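Phenazine biosynthesis protein, PhzF family (Bacillus anthracis, PDB 3EDN) is of unproven catalytic activity but belongs to the PhzF family of phenazine biosynthesis proteins, has a diaminopimelate epimerase-like fold, and may act as an isomerase on a small metabolite. Local coordinates at residues G19-I24 / I262-R267; G79-L84 / G88-K93; I107-N112 / T117-R122; V270-D275 / L281-A286. All coordinates share one frame; numbering follows the deposited sequence. Where two conformers were deposited one is given.

Contact 1 of 4, residues G19-I24 / I262-R267; sequences GNPAGI and IHKDGR
Lys264 and Gly19 carry this contact almost alone, through one charged hydrogen bond. Lys264 NZ gives a proton to Gly19 O over 2.8 Å. The ammonium group lies in the carbonyl plane, and the C=O...N angle is 152°, so NZ comes in close to head-on. The same nitrogen also donates to Asn17 O, and the Lys264 side chain packs on Asp10, whose OD2 takes the N-H of Gly19.

Packing between the two segments is thin. The lysine chain bends twice on its way, at chi2 (-88°) and at chi3 (-140°). This bend lays its last carbons beside the glycine, with CE 3.4 Å from Gly19 O. Pro21 adds a marginal touch, its CD lying 4.4 Å from Lys264 NZ. The backbones come nearest at two glycines, where the CA atoms of Gly19 and Gly266 are 5.2 Å apart. No backbone hydrogen bond joins the segments there.

The contact brings the start of strand 20-25 to the turn that leads into strand 266-273. These strands probably belong to the two different halves of the epimerase-like fold, which would make this a point where the halves meet. The chemistry is that of a lysine ammonium group held by two main-chain oxygens, Gly19 O and Asn17 O. The link therefore rests on a side-chain donor and on backbone acceptors, and the ammonium group in turn satisfies the carbonyl of a buried glycine.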
loop_
_atom_site.group_PDB
_atom_site.type_symbol
_atom_site.label_atom_id
_atom_site.label_comp_id
_atom_site.label_asym_id
_atom_site.label_seq_id
_atom_site.Cartn_x
_atom_site.Cartn_y
_atom_site.Cartn_z
ATOM N N GLY A 19 29.029 -6.442 -4.242
ATOM C CA GLY A 19 28.424 -5.122 -4.150
ATOM C C GLY A 19 27.448 -4.932 -2.996
ATOM O O GLY A 19 27.508 -5.634 -1.970
ATOM N N ASN A 20 26.555 -3.961 -3.177
ATOM C CA ASN A 20 25.575 -3.589 -2.173
ATOM C C ASN A 20 24.248 -4.257 -2.501
ATOM O O ASN A 20 23.618 -3.923 -3.490
ATOM C CB ASN A 20 25.437 -2.071 -2.162
ATOM C CG ASN A 20 24.638 -1.559 -0.967
ATOM O OD1 ASN A 20 23.988 -2.337 -0.253
ATOM N ND2 ASN A 20 24.710 -0.264 -0.724
ATOM N N PRO A 21 23.841 -5.234 -1.684
ATOM C CA PRO A 21 22.626 -6.009 -2.016
ATOM C C PRO A 21 21.376 -5.182 -2.164
ATOM O O PRO A 21 21.103 -4.247 -1.381
ATOM C CB PRO A 21 22.454 -6.920 -0.797
ATOM C CG PRO A 21 23.873 -7.121 -0.315
ATOM C CD PRO A 21 24.451 -5.713 -0.432
ATOM N N ALA A 22 20.600 -5.556 -3.175
ATOM C CA ALA A 22 19.365 -4.884 -3.482
ATOM C C ALA A 22 18.333 -5.996 -3.711
ATOM O O ALA A 22 18.437 -6.742 -4.682
ATOM C CB ALA A 22 19.549 -4.034 -4.755
ATOM N N GLY A 23 17.337 -6.104 -2.825
ATOM C CA GLY A 23 16.207 -7.007 -3.065
ATOM C C GLY A 23 15.256 -6.350 -4.051
ATOM O O GLY A 23 15.105 -5.141 -4.063
ATOM N N ILE A 24 14.620 -7.153 -4.891
ATOM C CA ILE A 24 13.731 -6.605 -5.906
ATOM C C ILE A 24 12.529 -7.504 -6.145
ATOM O O ILE A 24 12.664 -8.709 -6.352
ATOM C CB ILE A 24 14.463 -6.454 -7.271
ATOM C CG1 ILE A 24 15.813 -5.743 -7.136
ATOM C CG2 ILE A 24 13.580 -5.736 -8.290
ATOM C CD1 ILE A 24 16.710 -5.969 -8.342
ATOM N N ILE A 262 36.270 -5.493 3.286
ATOM C CA ILE A 262 35.296 -6.507 3.701
ATOM C C ILE A 262 34.977 -7.469 2.562
ATOM O O ILE A 262 33.869 -8.016 2.489
ATOM C CB ILE A 262 34.004 -5.908 4.318
ATOM C CG1 ILE A 262 33.330 -4.939 3.358
ATOM C CG2 ILE A 262 34.312 -5.193 5.616
ATOM C CD1 ILE A 262 32.061 -4.368 3.928
ATOM N N HIS A 263 35.960 -7.660 1.683
ATOM C CA HIS A 263 35.945 -8.755 0.696
ATOM C C HIS A 263 34.990 -8.522 -0.458
ATOM O O HIS A 263 34.521 -9.475 -1.098
ATOM C CB HIS A 263 35.675 -10.083 1.397
ATOM C CG HIS A 263 36.472 -10.227 2.648
ATOM N ND1 HIS A 263 35.901 -10.248 3.904
ATOM C CD2 HIS A 263 37.811 -10.254 2.840
ATOM C CE1 HIS A 263 36.858 -10.328 4.816
ATOM N NE2 HIS A 263 38.022 -10.335 4.197
ATOM N N LYS A 264 34.679 -7.252 -0.705
ATOM C CA LYS A 264 33.812 -6.869 -1.801
ATOM C C LYS A 264 34.615 -6.063 -2.809
ATOM O O LYS A 264 35.840 -5.922 -2.677
ATOM C CB LYS A 264 32.649 -6.029 -1.282
ATOM C CG LYS A 264 31.859 -6.668 -0.148
ATOM C CD LYS A 264 30.767 -7.532 -0.685
ATOM C CE LYS A 264 29.481 -7.373 0.145
ATOM N NZ LYS A 264 28.299 -7.919 -0.593
ATOM N N ASP A 265 33.942 -5.541 -3.825
ATOM C CA ASP A 265 34.642 -4.709 -4.805
ATOM C C ASP A 265 33.654 -3.810 -5.518
ATOM O O ASP A 265 33.230 -4.084 -6.650
ATOM C CB ASP A 265 35.445 -5.548 -5.813
ATOM C CG ASP A 265 36.237 -4.678 -6.776
ATOM O OD1 ASP A 265 36.629 -3.560 -6.394
ATOM O OD2 ASP A 265 36.431 -5.092 -7.937
ATOM N N GLY A 266 33.296 -2.734 -4.832
ATOM C CA GLY A 266 32.300 -1.815 -5.341
ATOM C C GLY A 266 32.944 -0.637 -6.034
ATOM O O GLY A 266 34.040 -0.198 -5.653
ATOM N N ARG A 267 32.267 -0.145 -7.058
ATOM C CA ARG A 267 32.712 1.052 -7.765
ATOM C C ARG A 267 31.506 1.925 -8.068
ATOM O O ARG A 267 30.443 1.438 -8.446
ATOM C CB ARG A 267 33.471 0.701 -9.046
ATOM C CG ARG A 267 34.865 0.138 -8.789
ATOM C CD ARG A 267 35.711 0.080 -10.056
ATOM N NE ARG A 267 35.171 -0.838 -11.061
ATOM C CZ ARG A 267 35.452 -2.140 -11.125
ATOM N NH1 ARG A 267 36.275 -2.692 -10.240
ATOM N NH2 ARG A 267 34.915 -2.893 -12.081
#

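Contact 2 of 4, residues G79-L84 / G88-K93; sequences GTIYAL and GLLEEK
Leu84 O is the polar atom at the centre of this contact. It accepts a hydrogen bond from Leu89 N at 2.9 Å, with an N-H...O angle of 156°. Leu89 CB also rests 3.4 Å from Leu84 O. This bond spans the end of helix 74-86 and is part of a Schellman motif. Gly88 is the first residue to leave helical geometry, and its positive phi (80°) turns the chain back over the last turn.

Leu89 and Leu90 pack against Leu84 beside the reversal. Leu89 meets Leu84 at about a right angle, its CB 3.8 Å from Leu84 CD2. Leu90 reaches in beside it: Leu90 CG sits 3.7 Å from Leu84 CB, and its CD2 branch also lies against Leu84. The other branch, Leu90 CD1, touches Ile81 CG2 one turn earlier, at 4.1 Å. The Ile81 torsion (chi1 -56°) sets that methyl anti to the backbone N and turns it toward Leu90. Ile81 and Leu84 pack on Ile59 of strand 59-64 as well.

A helix end is therefore finished in two ways, by a main-chain bond to a late carbonyl and by apolar packing. The Schellman turn redirects the chain toward strand 95-100, while Leu90 extends the apolar side of the helix.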
loop_
_atom_site.group_PDB
_atom_site.type_symbol
_atom_site.label_atom_id
_atom_site.label_comp_id
_atom_site.label_asym_id
_atom_site.label_seq_id
_atom_site.Cartn_x
_atom_site.Cartn_y
_atom_site.Cartn_z
ATOM N N GLY A 79 20.211 -1.043 -8.730
ATOM C CA GLY A 79 20.017 -2.474 -8.922
ATOM C C GLY A 79 18.717 -2.791 -9.644
ATOM O O GLY A 79 18.667 -3.654 -10.536
ATOM N N THR A 80 17.660 -2.080 -9.280
ATOM C CA THR A 80 16.325 -2.391 -9.826
ATOM C C THR A 80 16.206 -2.008 -11.296
ATOM O O THR A 80 15.745 -2.803 -12.120
ATOM C CB THR A 80 15.206 -1.740 -9.001
ATOM O OG1 THR A 80 15.268 -2.225 -7.652
ATOM C CG2 THR A 80 13.826 -2.060 -9.570
ATOM N N ILE A 81 16.642 -0.801 -11.648
ATOM C CA ILE A 81 16.577 -0.416 -13.050
ATOM C C ILE A 81 17.528 -1.278 -13.881
ATOM O O ILE A 81 17.194 -1.667 -14.992
ATOM C CB ILE A 81 16.839 1.076 -13.267
ATOM C CG1 ILE A 81 15.871 1.913 -12.435
ATOM C CG2 ILE A 81 16.722 1.431 -14.761
ATOM C CD1 ILE A 81 14.413 1.536 -12.614
ATOM N N TYR A 82 18.717 -1.574 -13.365
ATOM C CA TYR A 82 19.602 -2.488 -14.080
ATOM C C TYR A 82 18.889 -3.830 -14.363
ATOM O O TYR A 82 18.938 -4.363 -15.482
ATOM C CB TYR A 82 20.871 -2.748 -13.259
ATOM C CG TYR A 82 21.802 -3.706 -13.956
ATOM C CD1 TYR A 82 22.810 -3.251 -14.806
ATOM C CD2 TYR A 82 21.644 -5.079 -13.801
ATOM C CE1 TYR A 82 23.647 -4.136 -15.467
ATOM C CE2 TYR A 82 22.493 -5.976 -14.448
ATOM C CZ TYR A 82 23.478 -5.497 -15.282
ATOM O OH TYR A 82 24.283 -6.412 -15.921
ATOM N N ALA A 83 18.260 -4.401 -13.340
ATOM C CA ALA A 83 17.577 -5.679 -13.522
ATOM C C ALA A 83 16.444 -5.577 -14.540
ATOM O O ALA A 83 16.317 -6.424 -15.434
ATOM C CB ALA A 83 17.059 -6.172 -12.189
ATOM N N LEU A 84 15.627 -4.537 -14.427
ATOM C CA LEU A 84 14.542 -4.369 -15.408
ATOM C C LEU A 84 15.088 -4.261 -16.821
ATOM O O LEU A 84 14.581 -4.891 -17.750
ATOM C CB LEU A 84 13.691 -3.137 -15.091
ATOM C CG LEU A 84 12.857 -3.158 -13.815
ATOM C CD1 LEU A 84 12.328 -1.787 -13.465
ATOM C CD2 LEU A 84 11.671 -4.116 -13.990
ATOM N N GLY A 88 14.869 -7.294 -20.080
ATOM C CA GLY A 88 13.917 -6.996 -21.160
ATOM C C GLY A 88 12.566 -6.497 -20.694
ATOM O O GLY A 88 11.552 -6.664 -21.384
ATOM N N LEU A 89 12.548 -5.862 -19.521
ATOM C CA LEU A 89 11.303 -5.461 -18.854
ATOM C C LEU A 89 11.011 -3.965 -18.970
ATOM O O LEU A 89 10.015 -3.494 -18.402
ATOM C CB LEU A 89 11.332 -5.883 -17.370
ATOM C CG LEU A 89 11.420 -7.400 -17.165
ATOM C CD1 LEU A 89 11.664 -7.734 -15.688
ATOM C CD2 LEU A 89 10.129 -8.068 -17.635
ATOM N N LEU A 90 11.861 -3.249 -19.712
ATOM C CA LEU A 90 11.671 -1.820 -19.972
ATOM C C LEU A 90 11.401 -1.515 -21.446
ATOM O O LEU A 90 11.715 -2.318 -22.319
ATOM C CB LEU A 90 12.931 -1.045 -19.565
ATOM C CG LEU A 90 13.276 -0.979 -18.083
ATOM C CD1 LEU A 90 14.503 -0.115 -17.858
ATOM C CD2 LEU A 90 12.114 -0.469 -17.244
ATOM N N GLU A 91 10.855 -0.331 -21.709
ATOM C CA GLU A 91 10.722 0.150 -23.080
ATOM C C GLU A 91 12.087 0.465 -23.711
ATOM O O GLU A 91 13.095 0.588 -22.997
ATOM C CB GLU A 91 9.804 1.375 -23.140
ATOM C CG GLU A 91 8.339 1.075 -22.788
ATOM C CD GLU A 91 7.381 2.192 -23.216
ATOM O OE1 GLU A 91 7.327 2.517 -24.430
ATOM O OE2 GLU A 91 6.669 2.728 -22.337
ATOM N N GLU A 92 12.115 0.569 -25.044
ATOM C CA GLU A 92 13.330 0.907 -25.787
ATOM C C GLU A 92 13.641 2.387 -25.692
ATOM O O GLU A 92 13.335 3.155 -26.607
ATOM C CB GLU A 92 13.185 0.579 -27.274
ATOM C CG GLU A 92 13.058 -0.884 -27.615
ATOM C CD GLU A 92 12.801 -1.085 -29.091
ATOM O OE1 GLU A 92 11.665 -0.759 -29.539
ATOM O OE2 GLU A 92 13.732 -1.566 -29.787
ATOM N N LYS A 93 14.235 2.797 -24.585
ATOM C CA LYS A 93 14.676 4.176 -24.439
ATOM C C LYS A 93 15.839 4.254 -23.455
ATOM O O LYS A 93 16.035 3.339 -22.644
ATOM C CB LYS A 93 13.511 5.077 -24.021
ATOM C CG LYS A 93 13.794 6.565 -24.144
ATOM C CD LYS A 93 14.666 6.896 -25.351
ATOM C CE LYS A 93 15.159 8.330 -25.280
ATOM N NZ LYS A 93 15.514 8.726 -23.888
#

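Contact 3 of 4, residues I107-N112 / T117-R122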
loop_
_atom_site.group_PDB
_atom_site.type_symbol
_atom_site.label_atom_id
_atom_site.label_comp_id
_atom_site.label_asym_id
_atom_site.label_seq_id
_atom_site.Cartn_x
_atom_site.Cartn_y
_atom_site.Cartn_z
ATOM N N ILE A 107 16.108 9.207 -14.687
ATOM C CA ILE A 107 17.176 8.214 -14.719
ATOM C C ILE A 107 17.707 8.085 -16.128
ATOM O O ILE A 107 16.922 8.066 -17.075
ATOM C CB ILE A 107 16.613 6.827 -14.313
ATOM C CG1 ILE A 107 15.983 6.890 -12.921
ATOM C CG2 ILE A 107 17.657 5.707 -14.466
ATOM C CD1 ILE A 107 16.894 7.367 -11.813
ATOM N N GLN A 108 19.032 8.020 -16.285
ATOM C CA GLN A 108 19.626 7.745 -17.592
ATOM C C GLN A 108 20.163 6.332 -17.603
ATOM O O GLN A 108 20.737 5.873 -16.631
ATOM C CB GLN A 108 20.782 8.700 -17.876
ATOM C CG GLN A 108 20.507 10.121 -17.477
ATOM C CD GLN A 108 19.287 10.674 -18.160
ATOM O OE1 GLN A 108 19.058 10.420 -19.348
ATOM N NE2 GLN A 108 18.492 11.441 -17.421
ATOM N N ILE A 109 19.992 5.655 -18.726
ATOM C CA ILE A 109 20.467 4.299 -18.883
ATOM C C ILE A 109 21.476 4.304 -20.011
ATOM O O ILE A 109 21.151 4.686 -21.145
ATOM C CB ILE A 109 19.308 3.341 -19.207
ATOM C CG1 ILE A 109 18.241 3.446 -18.114
ATOM C CG2 ILE A 109 19.849 1.914 -19.377
ATOM C CD1 ILE A 109 16.914 2.767 -18.437
ATOM N N GLY A 110 22.703 3.906 -19.691
ATOM C CA GLY A 110 23.790 3.969 -20.655
ATOM C C GLY A 110 24.582 2.681 -20.646
ATOM O O GLY A 110 24.227 1.733 -19.957
ATOM N N VAL A 111 25.644 2.642 -21.437
ATOM C CA VAL A 111 26.574 1.524 -21.431
ATOM C C VAL A 111 27.976 2.079 -21.274
ATOM O O VAL A 111 28.334 3.048 -21.951
ATOM C CB VAL A 111 26.509 0.722 -22.740
ATOM C CG1 VAL A 111 25.102 0.204 -22.984
ATOM C CG2 VAL A 111 26.989 1.578 -23.921
ATOM N N ASN A 112 28.765 1.489 -20.379
ATOM C CA ASN A 112 30.149 1.925 -20.210
ATOM C C ASN A 112 31.057 1.315 -21.284
ATOM O O ASN A 112 30.569 0.669 -22.214
ATOM C CB ASN A 112 30.662 1.648 -18.792
ATOM C CG ASN A 112 31.172 0.233 -18.615
ATOM O OD1 ASN A 112 30.871 -0.655 -19.414
ATOM N ND2 ASN A 112 31.954 0.016 -17.559
ATOM N N THR A 117 25.707 -2.168 -18.745
ATOM C CA THR A 117 24.688 -1.157 -18.550
ATOM C C THR A 117 24.911 -0.416 -17.239
ATOM O O THR A 117 25.123 -1.033 -16.185
ATOM C CB THR A 117 23.288 -1.778 -18.580
ATOM O OG1 THR A 117 23.005 -2.242 -19.915
ATOM C CG2 THR A 117 22.238 -0.759 -18.160
ATOM N N PHE A 118 24.899 0.912 -17.325
ATOM C CA PHE A 118 25.036 1.783 -16.171
ATOM C C PHE A 118 23.773 2.605 -15.979
ATOM O O PHE A 118 23.155 3.047 -16.945
ATOM C CB PHE A 118 26.238 2.723 -16.390
ATOM C CG PHE A 118 27.517 2.210 -15.805
ATOM C CD1 PHE A 118 28.104 1.031 -16.263
ATOM C CD2 PHE A 118 28.119 2.886 -14.760
ATOM C CE1 PHE A 118 29.287 0.564 -15.679
ATOM C CE2 PHE A 118 29.282 2.431 -14.195
ATOM C CZ PHE A 118 29.864 1.273 -14.644
ATOM N N ILE A 119 23.395 2.800 -14.724
ATOM C CA ILE A 119 22.198 3.555 -14.350
ATOM C C ILE A 119 22.681 4.822 -13.650
ATOM O O ILE A 119 23.404 4.738 -12.645
ATOM C CB ILE A 119 21.330 2.766 -13.348
ATOM C CG1 ILE A 119 21.025 1.361 -13.889
ATOM C CG2 ILE A 119 20.066 3.526 -13.011
ATOM C CD1 ILE A 119 20.455 1.326 -15.294
ATOM N N LYS A 120 22.255 5.977 -14.159
ATOM C CA LYS A 120 22.782 7.274 -13.721
ATOM C C LYS A 120 21.662 8.099 -13.113
ATOM O O LYS A 120 20.564 8.162 -13.662
ATOM C CB LYS A 120 23.396 8.007 -14.915
ATOM C CG LYS A 120 24.056 9.339 -14.587
ATOM C CD LYS A 120 24.687 9.918 -15.864
ATOM C CE LYS A 120 25.273 11.296 -15.634
ATOM N NZ LYS A 120 25.789 11.869 -16.924
HETATM N N MSE A 121 21.927 8.744 -11.983
HETATM C CA MSE A 121 20.901 9.558 -11.335
HETATM C C MSE A 121 21.524 10.809 -10.739
HETATM O O MSE A 121 22.729 10.857 -10.509
HETATM C CB MSE A 121 20.153 8.765 -10.261
HETATM C CG MSE A 121 21.004 8.250 -9.132
HETATM SE SE MSE A 121 20.202 6.648 -8.281
HETATM C CE MSE A 121 19.985 5.592 -9.892
ATOM N N ARG A 122 20.691 11.822 -10.517
ATOM C CA ARG A 122 21.126 13.093 -9.944
ATOM C C ARG A 122 21.041 13.063 -8.428
ATOM O O ARG A 122 20.058 12.570 -7.860
ATOM C CB ARG A 122 20.232 14.222 -10.468
ATOM C CG ARG A 122 20.502 15.606 -9.868
ATOM C CD ARG A 122 21.708 16.293 -10.517
ATOM N NE ARG A 122 21.621 16.254 -11.976
ATOM C CZ ARG A 122 20.862 17.064 -12.711
ATOM N NH1 ARG A 122 20.124 18.006 -12.135
ATOM N NH2 ARG A 122 20.848 16.939 -14.033
#
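Strands 103-111 and 117-122 run antiparallel as a beta hairpin; the axes of these short segments approach to 4.4 Å, with paired N-H...O bonds at Gln108-Lys120 and Gly110-Phe118. The Gly110 N to Phe118 O bond is 2.9 Å long and nearly straight, at 174°.

One face is mainly apolar. Ile107 CG2 meets Ile119 CG2 at 3.6 Å, while Ile107 CD1 lies alongside selenomethionine Met121 and touches its CB at 3.9 Å. Farther along, Ile109 CG2 packs on Thr117 CG2 at 3.8 Å. Helix 74-86 packs on this face, and Thr117 OG1 bonds to Glu86 there.

On the other face, Gln108 and Lys120 touch through their CB atoms. The fully extended Lys120 then leads away to a cation-pi contact with Tyr271. The Asn112 amide approaches the Phe118 ring obliquely, with ND2 3.3 Å from CE1 and the two planes 24° apart. Its chi1 of 84° places CG between the backbone N and the carbonyl carbon, which brings the amide to the ring. Asn112 OD1 takes the N-H of Glu116, which helps fix the amide within the turn.

The hairpin thus has two characters. Its mainly aliphatic face packs in large part under helix 74-86, and its other face carries amide, ring and charge.

Contact 4 of 4, residues V270-D275 / L281-A286; sequences VYVTKD and LQIDIA
Tyr271 and Asp284 form one of two hydrogen-bonded pairs in this antiparallel hairpin, and Thr273 and Gln282 form the other. Each pair has two main-chain bonds. Tyr271 N reaches Asp284 O at 2.8 Å, and Gln282 N reaches Thr273 O almost straight, at 175°.

The polar side chains gather round a water on the face that bears Tyr271, Thr273, Gln282 and Asp284. This water lies 2.8 Å from Thr273 OG1 and 2.6 Å from Asp284 OD2. It can donate to Asp284 OD2 and to Gln282 O, though it has more acceptors in reach than protons. Gln282 NE2 donates to the same carboxylate oxygen at 3.2 Å, from the syn side and 17° out of the carboxylate plane. In one of two conformers of Arg122, on the neighbouring strand, its NE forms a salt bridge with the other oxygen, Asp284 OD1.

The Tyr271 ring is met at its edge. Asp284 O and Ala286 CB both lie in the ring plane there, and Ala286 CB is 3.6 Å from Tyr271 CE2.

Aliphatic packing fills the other face. Val272 parts its two methyls between partners: CG1 touches Leu281 CD1, and CG2 touches Ile283 CD1, each at 3.8 Å. Its chi1 of -174° sets CG1 on the Leu281 side and CG2 on the Ile283 side. Val270 CG1 meets Ile283 CG2 at 4.0 Å. Helix 230-244 packs over Val272, Leu281 and Ile283.

Asp284 OD2 is thus gripped by an amide N-H and a water, which tie Gln282 and Thr273 to the carboxylate across the two strands.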
loop_
_atom_site.group_PDB
_atom_site.type_symbol
_atom_site.label_atom_id
_atom_site.label_comp_id
_atom_site.label_asym_id
_atom_site.label_seq_id
_atom_site.Cartn_x
_atom_site.Cartn_y
_atom_site.Cartn_z
ATOM N N VAL A 270 31.224 8.963 -10.481
ATOM C CA VAL A 270 30.698 10.257 -10.049
ATOM C C VAL A 270 30.966 11.310 -11.102
ATOM O O VAL A 270 32.114 11.462 -11.530
ATOM C CB VAL A 270 31.266 10.695 -8.685
ATOM C CG1 VAL A 270 30.537 11.967 -8.194
ATOM C CG2 VAL A 270 31.154 9.544 -7.668
ATOM N N TYR A 271 29.911 12.001 -11.521
ATOM C CA TYR A 271 30.024 13.070 -12.518
ATOM C C TYR A 271 29.841 14.412 -11.831
ATOM O O TYR A 271 28.864 14.624 -11.092
ATOM C CB TYR A 271 28.950 12.919 -13.597
ATOM C CG TYR A 271 28.906 11.551 -14.222
ATOM C CD1 TYR A 271 29.482 11.317 -15.455
ATOM C CD2 TYR A 271 28.303 10.481 -13.554
ATOM C CE1 TYR A 271 29.455 10.042 -16.029
ATOM C CE2 TYR A 271 28.272 9.233 -14.109
ATOM C CZ TYR A 271 28.838 9.016 -15.341
ATOM O OH TYR A 271 28.794 7.745 -15.888
ATOM N N VAL A 272 30.796 15.315 -12.051
ATOM C CA VAL A 272 30.761 16.626 -11.415
ATOM C C VAL A 272 30.667 17.660 -12.523
ATOM O O VAL A 272 31.512 17.679 -13.419
ATOM C CB VAL A 272 32.025 16.888 -10.600
ATOM C CG1 VAL A 272 31.889 18.206 -9.837
ATOM C CG2 VAL A 272 32.274 15.742 -9.629
ATOM N N THR A 273 29.610 18.466 -12.487
ATOM C CA THR A 273 29.358 19.431 -13.564
ATOM C C THR A 273 29.268 20.835 -12.999
ATOM O O THR A 273 28.710 21.055 -11.919
ATOM C CB THR A 273 28.055 19.093 -14.301
ATOM O OG1 THR A 273 28.186 17.797 -14.902
ATOM C CG2 THR A 273 27.749 20.126 -15.387
ATOM N N LYS A 274 29.835 21.803 -13.705
ATOM C CA LYS A 274 29.552 23.176 -13.337
ATOM C C LYS A 274 28.996 23.933 -14.526
ATOM O O LYS A 274 29.386 23.710 -15.675
ATOM C CB LYS A 274 30.750 23.884 -12.719
ATOM C CG LYS A 274 31.967 23.953 -13.588
ATOM C CD LYS A 274 33.185 24.404 -12.767
ATOM C CE LYS A 274 34.475 24.022 -13.469
ATOM N NZ LYS A 274 35.674 24.655 -12.849
ATOM N N ASP A 275 28.035 24.789 -14.228
ATOM C CA ASP A 275 27.421 25.618 -15.235
ATOM C C ASP A 275 27.565 27.044 -14.759
ATOM O O ASP A 275 27.501 27.301 -13.559
ATOM C CB ASP A 275 25.945 25.253 -15.383
ATOM C CG ASP A 275 25.260 26.033 -16.490
ATOM O OD1 ASP A 275 25.089 25.454 -17.585
ATOM O OD2 ASP A 275 24.893 27.219 -16.278
ATOM N N LEU A 281 28.145 22.953 -7.500
ATOM C CA LEU A 281 28.397 21.856 -8.427
ATOM C C LEU A 281 27.136 21.011 -8.568
ATOM O O LEU A 281 26.284 20.963 -7.668
ATOM C CB LEU A 281 29.572 20.983 -7.954
ATOM C CG LEU A 281 30.940 21.662 -7.794
ATOM C CD1 LEU A 281 31.940 20.765 -7.090
ATOM C CD2 LEU A 281 31.496 22.090 -9.139
ATOM N N GLN A 282 27.006 20.379 -9.728
ATOM C CA GLN A 282 25.951 19.390 -9.940
ATOM C C GLN A 282 26.611 18.031 -9.832
ATOM O O GLN A 282 27.678 17.810 -10.404
ATOM C CB GLN A 282 25.336 19.559 -11.326
ATOM C CG GLN A 282 24.376 18.463 -11.713
ATOM C CD GLN A 282 23.861 18.630 -13.119
ATOM O OE1 GLN A 282 23.348 19.692 -13.480
ATOM N NE2 GLN A 282 23.982 17.576 -13.926
ATOM N N ILE A 283 25.995 17.131 -9.066
ATOM C CA ILE A 283 26.560 15.795 -8.834
ATOM C C ILE A 283 25.601 14.741 -9.336
ATOM O O ILE A 283 24.438 14.714 -8.930
ATOM C CB ILE A 283 26.862 15.541 -7.334
ATOM C CG1 ILE A 283 27.901 16.543 -6.816
ATOM C CG2 ILE A 283 27.332 14.088 -7.107
ATOM C CD1 ILE A 283 29.273 16.380 -7.447
ATOM N N ASP A 284 26.088 13.904 -10.244
ATOM C CA ASP A 284 25.384 12.675 -10.619
ATOM C C ASP A 284 26.222 11.469 -10.221
ATOM O O ASP A 284 27.446 11.520 -10.178
ATOM C CB ASP A 284 25.166 12.612 -12.134
ATOM C CG ASP A 284 24.432 13.838 -12.685
ATOM O OD1 ASP A 284 23.226 13.994 -12.421
ATOM O OD2 ASP A 284 25.058 14.645 -13.416
ATOM N N ILE A 285 25.576 10.343 -9.973
ATOM C CA ILE A 285 26.334 9.108 -9.845
ATOM C C ILE A 285 25.763 8.060 -10.782
ATOM O O ILE A 285 24.599 8.148 -11.219
ATOM C CB ILE A 285 26.352 8.560 -8.393
ATOM C CG1 ILE A 285 24.947 8.143 -7.944
ATOM C CG2 ILE A 285 26.943 9.602 -7.437
ATOM C CD1 ILE A 285 24.935 7.108 -6.819
ATOM N N ALA A 286 26.595 7.079 -11.112
ATOM C CA ALA A 286 26.147 5.966 -11.938
ATOM C C ALA A 286 26.804 4.691 -11.465
ATOM O O ALA A 286 27.942 4.696 -10.995
ATOM C CB ALA A 286 26.476 6.208 -13.406
HETATM O O HOH W 1 27.092 16.221 -12.911
#

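Overall arrangement
Contacts 3 and 4 are two hairpins side by side, centres about 13 Å apart. Strands 117-122 and 282-298 are neighbours, and Met121 N lies 2.8 Å from Ile285 O in a probable hydrogen bond. Contact 2 sits against contact 3, centres about 11 Å apart, with Ile81 CG2 3.8 Å from Ile119 CD1. Contact 1 reaches contact 2 through Ile24, whose CG1 is 3.6 Å from Thr80 OG1. It also shares strand 266-273 with contact 4, though their centres are about 23 Å apart. A bound sulfate lies about 5 Å from the Thr117 side chain. A bound sulfate is also about 6 Å from the Ile285 side chain. Sulfate here probably comes from the crystallisation liquor but may mark a pocket.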